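PDB 2OI8: putative regulatory protein SCO4313 from Streptomyces coelicolor, which probably acts as a DNA-binding transcriptional regulator of the TetR family, with a helix-turn-helix motif and an all-helical C-terminal domain. Local coordinates for residues D88-A93 against A208-L213; A95-A100 against S188-G193; L109-P114 against S178-L183. One frame throughout, in Å; residues are numbered along the deposited sequence.

Contact 1: residues D88-A93 against A208-L213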
loop_
_atom_site.group_PDB
_atom_site.type_symbol
_atom_site.label_atom_id
_atom_site.label_comp_id
_atom_site.label_asym_id
_atom_site.label_seq_id
_atom_site.Cartn_x
_atom_site.Cartn_y
_atom_site.Cartn_z
ATOM N N ASP A 88 1.349 -25.254 4.563
ATOM C CA ASP A 88 0.990 -24.582 5.805
ATOM C C ASP A 88 1.146 -23.069 5.567
ATOM O O ASP A 88 1.357 -22.627 4.422
ATOM C CB ASP A 88 1.944 -25.042 6.907
ATOM C CG ASP A 88 3.415 -24.798 6.533
ATOM O OD1 ASP A 88 3.818 -25.185 5.396
ATOM O OD2 ASP A 88 4.155 -24.191 7.358
ATOM N N LEU A 89 1.068 -22.285 6.645
ATOM C CA LEU A 89 1.189 -20.823 6.556
ATOM C C LEU A 89 2.406 -20.367 5.752
ATOM O O LEU A 89 2.307 -19.437 4.953
ATOM C CB LEU A 89 1.189 -20.160 7.943
ATOM C CG LEU A 89 -0.139 -19.986 8.683
ATOM C CD1 LEU A 89 0.114 -19.307 10.024
ATOM C CD2 LEU A 89 -1.182 -19.214 7.867
ATOM N N ALA A 90 3.544 -21.027 5.961
ATOM C CA ALA A 90 4.743 -20.734 5.185
ATOM C C ALA A 90 4.418 -20.807 3.694
ATOM O O ALA A 90 4.658 -19.855 2.968
ATOM C CB ALA A 90 5.878 -21.689 5.552
ATOM N N GLY A 91 3.822 -21.910 3.256
ATOM C CA GLY A 91 3.556 -22.119 1.838
ATOM C C GLY A 91 2.616 -21.065 1.307
ATOM O O GLY A 91 2.777 -20.579 0.176
ATOM N N LEU A 92 1.645 -20.709 2.146
ATOM C CA LEU A 92 0.643 -19.707 1.834
ATOM C C LEU A 92 1.275 -18.319 1.698
ATOM O O LEU A 92 0.987 -17.598 0.757
ATOM C CB LEU A 92 -0.429 -19.723 2.920
ATOM C CG LEU A 92 -1.745 -20.486 2.729
ATOM C CD1 LEU A 92 -1.645 -21.677 1.822
ATOM C CD2 LEU A 92 -2.282 -20.882 4.076
ATOM N N ALA A 93 2.147 -17.971 2.640
ATOM C CA ALA A 93 2.936 -16.761 2.580
ATOM C C ALA A 93 3.742 -16.669 1.268
ATOM O O ALA A 93 3.785 -15.613 0.619
ATOM C CB ALA A 93 3.845 -16.689 3.774
ATOM N N ALA A 208 11.858 -13.363 7.636
ATOM C CA ALA A 208 11.919 -13.104 9.065
ATOM C C ALA A 208 10.507 -12.877 9.615
ATOM O O ALA A 208 10.108 -13.526 10.585
ATOM C CB ALA A 208 12.809 -11.929 9.363
ATOM N N GLU A 209 9.744 -11.992 8.977
ATOM C CA GLU A 209 8.391 -11.675 9.432
ATOM C C GLU A 209 7.478 -12.888 9.441
ATOM O O GLU A 209 6.670 -13.046 10.345
ATOM C CB GLU A 209 7.785 -10.549 8.598
ATOM C CG GLU A 209 8.308 -9.181 8.979
ATOM C CD GLU A 209 7.896 -8.784 10.378
ATOM O OE1 GLU A 209 6.738 -8.373 10.561
ATOM O OE2 GLU A 209 8.719 -8.887 11.311
ATOM N N LEU A 210 7.627 -13.740 8.430
ATOM C CA LEU A 210 6.894 -14.988 8.349
ATOM C C LEU A 210 7.272 -15.881 9.524
ATOM O O LEU A 210 6.411 -16.330 10.273
ATOM C CB LEU A 210 7.191 -15.689 7.020
ATOM C CG LEU A 210 6.808 -17.168 6.833
ATOM C CD1 LEU A 210 5.297 -17.412 6.970
ATOM C CD2 LEU A 210 7.301 -17.639 5.485
ATOM N N LYS A 211 8.567 -16.122 9.687
ATOM C CA LYS A 211 9.058 -16.998 10.739
ATOM C C LYS A 211 8.499 -16.528 12.092
ATOM O O LYS A 211 7.820 -17.285 12.776
ATOM C CB LYS A 211 10.591 -17.022 10.731
ATOM C CG LYS A 211 11.197 -18.414 10.702
ATOM C CD LYS A 211 12.736 -18.395 10.755
ATOM C CE LYS A 211 13.375 -18.389 9.352
ATOM N NZ LYS A 211 13.462 -17.031 8.725
ATOM N N ASP A 212 8.760 -15.264 12.429
ATOM C CA ASP A 212 8.281 -14.572 13.642
ATOM C C ASP A 212 6.784 -14.763 13.918
ATOM O O ASP A 212 6.314 -14.647 15.052
ATOM C CB ASP A 212 8.553 -13.077 13.454
ATOM C CG ASP A 212 8.728 -12.331 14.754
ATOM O OD1 ASP A 212 7.790 -12.306 15.582
ATOM O OD2 ASP A 212 9.801 -11.719 14.921
ATOM N N LEU A 213 6.049 -15.049 12.855
ATOM C CA LEU A 213 4.599 -15.083 12.878
ATOM C C LEU A 213 4.108 -16.512 13.067
ATOM O O LEU A 213 3.083 -16.753 13.707
ATOM C CB LEU A 213 4.104 -14.501 11.557
ATOM C CG LEU A 213 2.677 -14.560 11.041
ATOM C CD1 LEU A 213 1.745 -13.688 11.869
ATOM C CD2 LEU A 213 2.740 -14.087 9.602
#
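L89 O takes the backbone N of A93 in a 2.7 Å hydrogen bond in the first turn of helix 89-102, and the same turn offers its surface to L210 of helix 202-213. L210 does nearly all the touching. Its CG stands anti to its backbone N (chi1 166°), which carries both methyls across to the other helix. L210 CD1 comes within 3.6 Å of A93 CB and 3.8 Å of A90 CA, and it approaches L89 O more loosely at 4.1 Å. The second methyl, L210 CD2, lies 4.0 Å from A93 CB and 4.3 Å from A90 CB, so the fork of the leucine spans A90 and A93 along one flank of the helix. An alanine in place of L210 is likely to open a gap over A90 and A93 and leave A93 with much less apolar cover from this helix. The segments run nearly antiparallel, at 153°, and their axes stay 10.5 Å apart at closest approach, a distance bridged by L210. F179 of helix 170-191 packs against L89, A93 and L213. The neighbouring E209 turns elsewhere, making a salt bridge to R182 of the second subunit and a hydrogen bond to S178 there. No hydrogen bond or salt bridge crosses between the two segments; the touching side chains are apolar, so the contact rests on burial and fit.

Contact 2: residues A95-A100 against S188-G193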
loop_
_atom_site.group_PDB
_atom_site.type_symbol
_atom_site.label_atom_id
_atom_site.label_comp_id
_atom_site.label_asym_id
_atom_site.label_seq_id
_atom_site.Cartn_x
_atom_site.Cartn_y
_atom_site.Cartn_z
ATOM N N ALA A 95 3.072 -18.276 -1.583
ATOM C CA ALA A 95 2.086 -18.131 -2.652
ATOM C C ALA A 95 1.739 -16.632 -2.821
ATOM O O ALA A 95 1.749 -16.075 -3.938
ATOM C CB ALA A 95 0.835 -18.935 -2.312
ATOM N N LEU A 96 1.483 -15.987 -1.696
ATOM C CA LEU A 96 1.099 -14.580 -1.696
ATOM C C LEU A 96 2.210 -13.680 -2.270
ATOM O O LEU A 96 1.903 -12.725 -2.967
ATOM C CB LEU A 96 0.688 -14.126 -0.277
ATOM C CG LEU A 96 0.269 -12.649 -0.137
ATOM C CD1 LEU A 96 -0.949 -12.291 -1.050
ATOM C CD2 LEU A 96 0.023 -12.228 1.330
ATOM N N ARG A 97 3.484 -14.021 -1.990
ATOM C CA ARG A 97 4.635 -13.209 -2.406
ATOM C C ARG A 97 4.747 -13.201 -3.914
ATOM O O ARG A 97 4.884 -12.132 -4.532
ATOM C CB ARG A 97 5.945 -13.712 -1.777
ATOM C CG ARG A 97 7.167 -12.812 -2.063
ATOM C CD ARG A 97 8.345 -13.033 -1.112
ATOM N NE ARG A 97 9.492 -12.233 -1.534
ATOM C CZ ARG A 97 9.687 -10.956 -1.176
ATOM N NH1 ARG A 97 8.824 -10.363 -0.371
ATOM N NH2 ARG A 97 10.736 -10.255 -1.610
ATOM N N ALA A 98 4.654 -14.389 -4.496
ATOM C CA ALA A 98 4.833 -14.583 -5.942
ATOM C C ALA A 98 3.683 -13.986 -6.731
ATOM O O ALA A 98 3.893 -13.345 -7.764
ATOM C CB ALA A 98 4.997 -16.069 -6.261
ATOM N N TRP A 99 2.466 -14.196 -6.235
ATOM C CA TRP A 99 1.292 -13.562 -6.815
ATOM C C TRP A 99 1.483 -12.030 -6.807
ATOM O O TRP A 99 1.242 -11.352 -7.825
ATOM C CB TRP A 99 0.017 -13.967 -6.067
ATOM C CG TRP A 99 -1.188 -13.262 -6.601
ATOM C CD1 TRP A 99 -1.978 -13.662 -7.632
ATOM C CD2 TRP A 99 -1.731 -12.010 -6.145
ATOM N NE1 TRP A 99 -2.981 -12.746 -7.856
ATOM C CE2 TRP A 99 -2.851 -11.719 -6.958
ATOM C CE3 TRP A 99 -1.374 -11.104 -5.142
ATOM C CZ2 TRP A 99 -3.616 -10.572 -6.791
ATOM C CZ3 TRP A 99 -2.135 -9.965 -4.977
ATOM C CH2 TRP A 99 -3.247 -9.711 -5.796
ATOM N N ALA A 100 1.906 -11.486 -5.665
ATOM C CA ALA A 100 2.202 -10.061 -5.561
ATOM C C ALA A 100 3.296 -9.658 -6.546
ATOM O O ALA A 100 3.138 -8.718 -7.331
ATOM C CB ALA A 100 2.614 -9.692 -4.125
ATOM N N SER A 188 3.912 -4.537 0.009
ATOM C CA SER A 188 3.611 -3.266 -0.618
ATOM C C SER A 188 4.700 -2.243 -0.372
ATOM O O SER A 188 4.929 -1.371 -1.199
ATOM C CB SER A 188 2.248 -2.767 -0.200
ATOM O OG SER A 188 2.142 -2.866 1.184
ATOM N N LEU A 189 5.425 -2.369 0.731
ATOM C CA LEU A 189 6.599 -1.508 0.918
ATOM C C LEU A 189 7.640 -1.800 -0.104
ATOM O O LEU A 189 8.230 -0.877 -0.622
ATOM C CB LEU A 189 7.208 -1.601 2.319
ATOM C CG LEU A 189 6.439 -0.884 3.433
ATOM C CD1 LEU A 189 7.172 -1.123 4.735
ATOM C CD2 LEU A 189 6.316 0.621 3.159
ATOM N N GLU A 190 7.872 -3.072 -0.424
ATOM C CA GLU A 190 8.840 -3.365 -1.489
ATOM C C GLU A 190 8.349 -2.969 -2.872
ATOM O O GLU A 190 9.061 -2.256 -3.585
ATOM C CB GLU A 190 9.436 -4.780 -1.442
ATOM C CG GLU A 190 8.509 -5.959 -1.453
ATOM C CD GLU A 190 9.193 -7.226 -0.885
ATOM O OE1 GLU A 190 10.414 -7.431 -1.122
ATOM O OE2 GLU A 190 8.507 -8.027 -0.198
ATOM N N LEU A 191 7.119 -3.364 -3.214
ATOM C CA LEU A 191 6.453 -2.939 -4.466
ATOM C C LEU A 191 6.255 -1.413 -4.619
ATOM O O LEU A 191 6.189 -0.902 -5.738
ATOM C CB LEU A 191 5.105 -3.652 -4.609
ATOM C CG LEU A 191 5.169 -5.169 -4.874
ATOM C CD1 LEU A 191 3.758 -5.770 -5.088
ATOM C CD2 LEU A 191 6.022 -5.437 -6.110
ATOM N N ALA A 192 6.136 -0.695 -3.501
ATOM C CA ALA A 192 6.009 0.758 -3.517
ATOM C C ALA A 192 7.370 1.441 -3.634
ATOM O O ALA A 192 7.439 2.653 -3.615
ATOM C CB ALA A 192 5.275 1.243 -2.244
ATOM N N GLY A 193 8.449 0.666 -3.714
ATOM C CA GLY A 193 9.788 1.203 -3.929
ATOM C C GLY A 193 10.504 1.700 -2.678
ATOM O O GLY A 193 11.493 2.438 -2.790
#
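R97 and E190 meet as a two-pronged salt bridge. R97 NH2 donates to E190 OE1 at 2.9 Å, while R97 NH1 faces E190 OE2 at 2.4 Å, a very short modelled separation whose exact length is doubtful. The groups are not coplanar: guanidinium and carboxylate planes are 51° apart. OE1 lies close to the guanidinium plane, yet NH2 reaches it from above the carboxylate, 37° out of plane. E190 starts with CG between its backbone N and carbonyl carbon (chi1 56°) and then extends, crossing the long R97 chain at about a right angle. OE1 also shares a hydrogen bond with S202 OG, so a second partner helps fix the carboxylate. Beside this polar pair, L191 CD1 rests 3.8 Å from A100 O and 4.2 Å from A100 CB. Two buried groups find partners elsewhere: W99 NE1 bonds S74 OG, and S188 OG bonds H184 O. Helix 170-191 ends in a Schellman motif at G193, whose N reaches E190 O at 3.0 Å. Helix 202-213 covers R97 through S202, A203 and F206, Y107 of helix 104-111 packs against A100 and L191, and helix 60-84 backs L96 and W99.

Contact 3: residues L109-P114 against S178-L183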
loop_
_atom_site.group_PDB
_atom_site.type_symbol
_atom_site.label_atom_id
_atom_site.label_comp_id
_atom_site.label_asym_id
_atom_site.label_seq_id
_atom_site.Cartn_x
_atom_site.Cartn_y
_atom_site.Cartn_z
ATOM N N LEU A 109 -4.065 -2.451 -7.653
ATOM C CA LEU A 109 -5.461 -2.175 -7.927
ATOM C C LEU A 109 -6.313 -2.586 -6.688
ATOM O O LEU A 109 -7.281 -1.918 -6.340
ATOM C CB LEU A 109 -5.879 -2.885 -9.223
ATOM C CG LEU A 109 -7.273 -2.568 -9.791
ATOM C CD1 LEU A 109 -7.390 -1.176 -10.468
ATOM C CD2 LEU A 109 -7.714 -3.666 -10.732
ATOM N N ILE A 110 -5.933 -3.667 -6.007
ATOM C CA ILE A 110 -6.587 -4.051 -4.750
ATOM C C ILE A 110 -5.986 -3.286 -3.552
ATOM O O ILE A 110 -6.710 -2.684 -2.768
ATOM C CB ILE A 110 -6.416 -5.593 -4.425
ATOM C CG1 ILE A 110 -6.984 -6.472 -5.527
ATOM C CG2 ILE A 110 -7.025 -5.933 -3.026
ATOM C CD1 ILE A 110 -8.266 -5.846 -6.047
ATOM N N PHE A 111 -4.661 -3.351 -3.394
ATOM C CA PHE A 111 -4.037 -2.958 -2.130
ATOM C C PHE A 111 -3.430 -1.564 -2.102
ATOM O O PHE A 111 -2.939 -1.130 -1.075
ATOM C CB PHE A 111 -3.026 -4.017 -1.684
ATOM C CG PHE A 111 -3.652 -5.371 -1.419
ATOM C CD1 PHE A 111 -4.359 -5.614 -0.237
ATOM C CD2 PHE A 111 -3.564 -6.398 -2.360
ATOM C CE1 PHE A 111 -4.951 -6.890 0.030
ATOM C CE2 PHE A 111 -4.151 -7.669 -2.115
ATOM C CZ PHE A 111 -4.849 -7.909 -0.918
ATOM N N GLY A 112 -3.485 -0.867 -3.224
ATOM C CA GLY A 112 -2.809 0.391 -3.373
ATOM C C GLY A 112 -3.774 1.555 -3.325
ATOM O O GLY A 112 -4.809 1.517 -2.642
ATOM N N THR A 113 -3.416 2.610 -4.038
ATOM C CA THR A 113 -4.169 3.833 -4.019
ATOM C C THR A 113 -5.566 3.623 -4.602
ATOM O O THR A 113 -5.705 3.198 -5.741
ATOM C CB THR A 113 -3.393 4.897 -4.799
ATOM O OG1 THR A 113 -2.040 4.915 -4.312
ATOM C CG2 THR A 113 -4.052 6.293 -4.663
ATOM N N PRO A 114 -6.610 3.951 -3.823
ATOM C CA PRO A 114 -7.986 3.760 -4.290
ATOM C C PRO A 114 -8.239 4.565 -5.574
ATOM O O PRO A 114 -7.606 5.604 -5.792
ATOM C CB PRO A 114 -8.844 4.358 -3.162
ATOM C CG PRO A 114 -7.939 4.648 -2.012
ATOM C CD PRO A 114 -6.523 4.603 -2.505
ATOM N N SER A 178 -3.164 -10.896 11.373
ATOM C CA SER A 178 -1.729 -10.585 11.524
ATOM C C SER A 178 -0.844 -11.066 10.377
ATOM O O SER A 178 0.110 -10.384 9.982
ATOM C CB SER A 178 -1.184 -11.168 12.824
ATOM O OG SER A 178 -1.424 -10.291 13.902
ATOM N N PHE A 179 -1.137 -12.254 9.877
ATOM C CA PHE A 179 -0.467 -12.784 8.701
ATOM C C PHE A 179 -0.748 -11.843 7.516
ATOM O O PHE A 179 0.157 -11.395 6.817
ATOM C CB PHE A 179 -1.000 -14.213 8.487
ATOM C CG PHE A 179 -0.588 -14.871 7.199
ATOM C CD1 PHE A 179 -1.261 -14.600 6.015
ATOM C CD2 PHE A 179 0.422 -15.831 7.191
ATOM C CE1 PHE A 179 -0.904 -15.223 4.840
ATOM C CE2 PHE A 179 0.781 -16.473 6.014
ATOM C CZ PHE A 179 0.115 -16.170 4.839
ATOM N N TRP A 180 -2.023 -11.542 7.311
ATOM C CA TRP A 180 -2.459 -10.670 6.237
ATOM C C TRP A 180 -1.722 -9.320 6.287
ATOM O O TRP A 180 -1.120 -8.887 5.304
ATOM C CB TRP A 180 -3.963 -10.458 6.375
ATOM C CG TRP A 180 -4.666 -9.988 5.161
ATOM C CD1 TRP A 180 -5.465 -8.891 5.057
ATOM C CD2 TRP A 180 -4.663 -10.607 3.881
ATOM N NE1 TRP A 180 -5.954 -8.780 3.788
ATOM C CE2 TRP A 180 -5.476 -9.820 3.039
ATOM C CE3 TRP A 180 -4.049 -11.751 3.355
ATOM C CZ2 TRP A 180 -5.710 -10.144 1.689
ATOM C CZ3 TRP A 180 -4.276 -12.072 1.995
ATOM C CH2 TRP A 180 -5.098 -11.265 1.188
ATOM N N SER A 181 -1.741 -8.670 7.442
ATOM C CA SER A 181 -1.265 -7.303 7.500
ATOM C C SER A 181 0.239 -7.275 7.521
ATOM O O SER A 181 0.830 -6.480 6.824
ATOM C CB SER A 181 -1.836 -6.591 8.710
ATOM O OG SER A 181 -1.324 -7.215 9.862
ATOM N N ARG A 182 0.864 -8.143 8.303
ATOM C CA ARG A 182 2.327 -8.212 8.348
ATOM C C ARG A 182 3.011 -8.449 6.977
ATOM O O ARG A 182 3.989 -7.761 6.637
ATOM C CB ARG A 182 2.800 -9.247 9.378
ATOM C CG ARG A 182 2.582 -8.781 10.789
ATOM C CD ARG A 182 3.154 -9.711 11.839
ATOM N NE ARG A 182 2.593 -9.399 13.160
ATOM C CZ ARG A 182 2.817 -10.105 14.273
ATOM N NH1 ARG A 182 3.598 -11.174 14.253
ATOM N NH2 ARG A 182 2.252 -9.741 15.414
ATOM N N LEU A 183 2.494 -9.401 6.201
ATOM C CA LEU A 183 3.070 -9.742 4.884
ATOM C C LEU A 183 2.768 -8.738 3.756
ATOM O O LEU A 183 3.566 -8.570 2.807
ATOM C CB LEU A 183 2.628 -11.158 4.483
ATOM C CG LEU A 183 3.079 -12.225 5.490
ATOM C CD1 LEU A 183 2.626 -13.573 5.029
ATOM C CD2 LEU A 183 4.588 -12.217 5.724
#
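F111 and W180 set their aromatic rings obliquely against each other, the phenyl plane and the six-membered indole ring turned by 67° with centroids 5.7 Å apart. Contact is made at the far ends of both side chains. F111 CZ is 3.5 Å from W180 CZ2, and F111 CE1 lies almost as near the same carbon, at 3.7 Å; W180 CH2 sits a little farther off, 4.0 Å from F111 CZ. W180 CZ2 thus arrives at the rim of the phenyl, near its plane, and the two side chains cross roughly at a right angle. W180 gets there because its CG is anti to the backbone N (chi1 -160°), which carries the indole toward F111. One face of F111 is occupied by its neighbour I110, whose CG2 stands 3.4 Å above the ring plane over the centre. H184 extends the cluster, edge-to-face with W180 and also touching F111, and Q75 of helix 60-84 packs on both rings. F111 also packs against L189 of the second subunit. Such a buried aromatic cluster between helices belongs to the hydrophobic core of the all-helical TetR-like C-terminal domain.

In the fold
From the N terminus, the chain passes through the predicted helix-turn-helix region and the long helix 60-84 before reaching helix 89-102, where two closures begin. Contact 1 joins its start to helix 202-213 and closes the outermost loop. Contact 2, from the next turns, closes a loop within it on the end of helix 170-191. Contact 3, from helix 104-111 back to the middle of helix 170-191, is innermost, so the three nest without crossing. F179 and L183 link contacts 1 and 3 by packing on L89 and A93, while W99 meets F111 between contacts 2 and 3, whose centres are about 9 Å apart. All three border the second subunit.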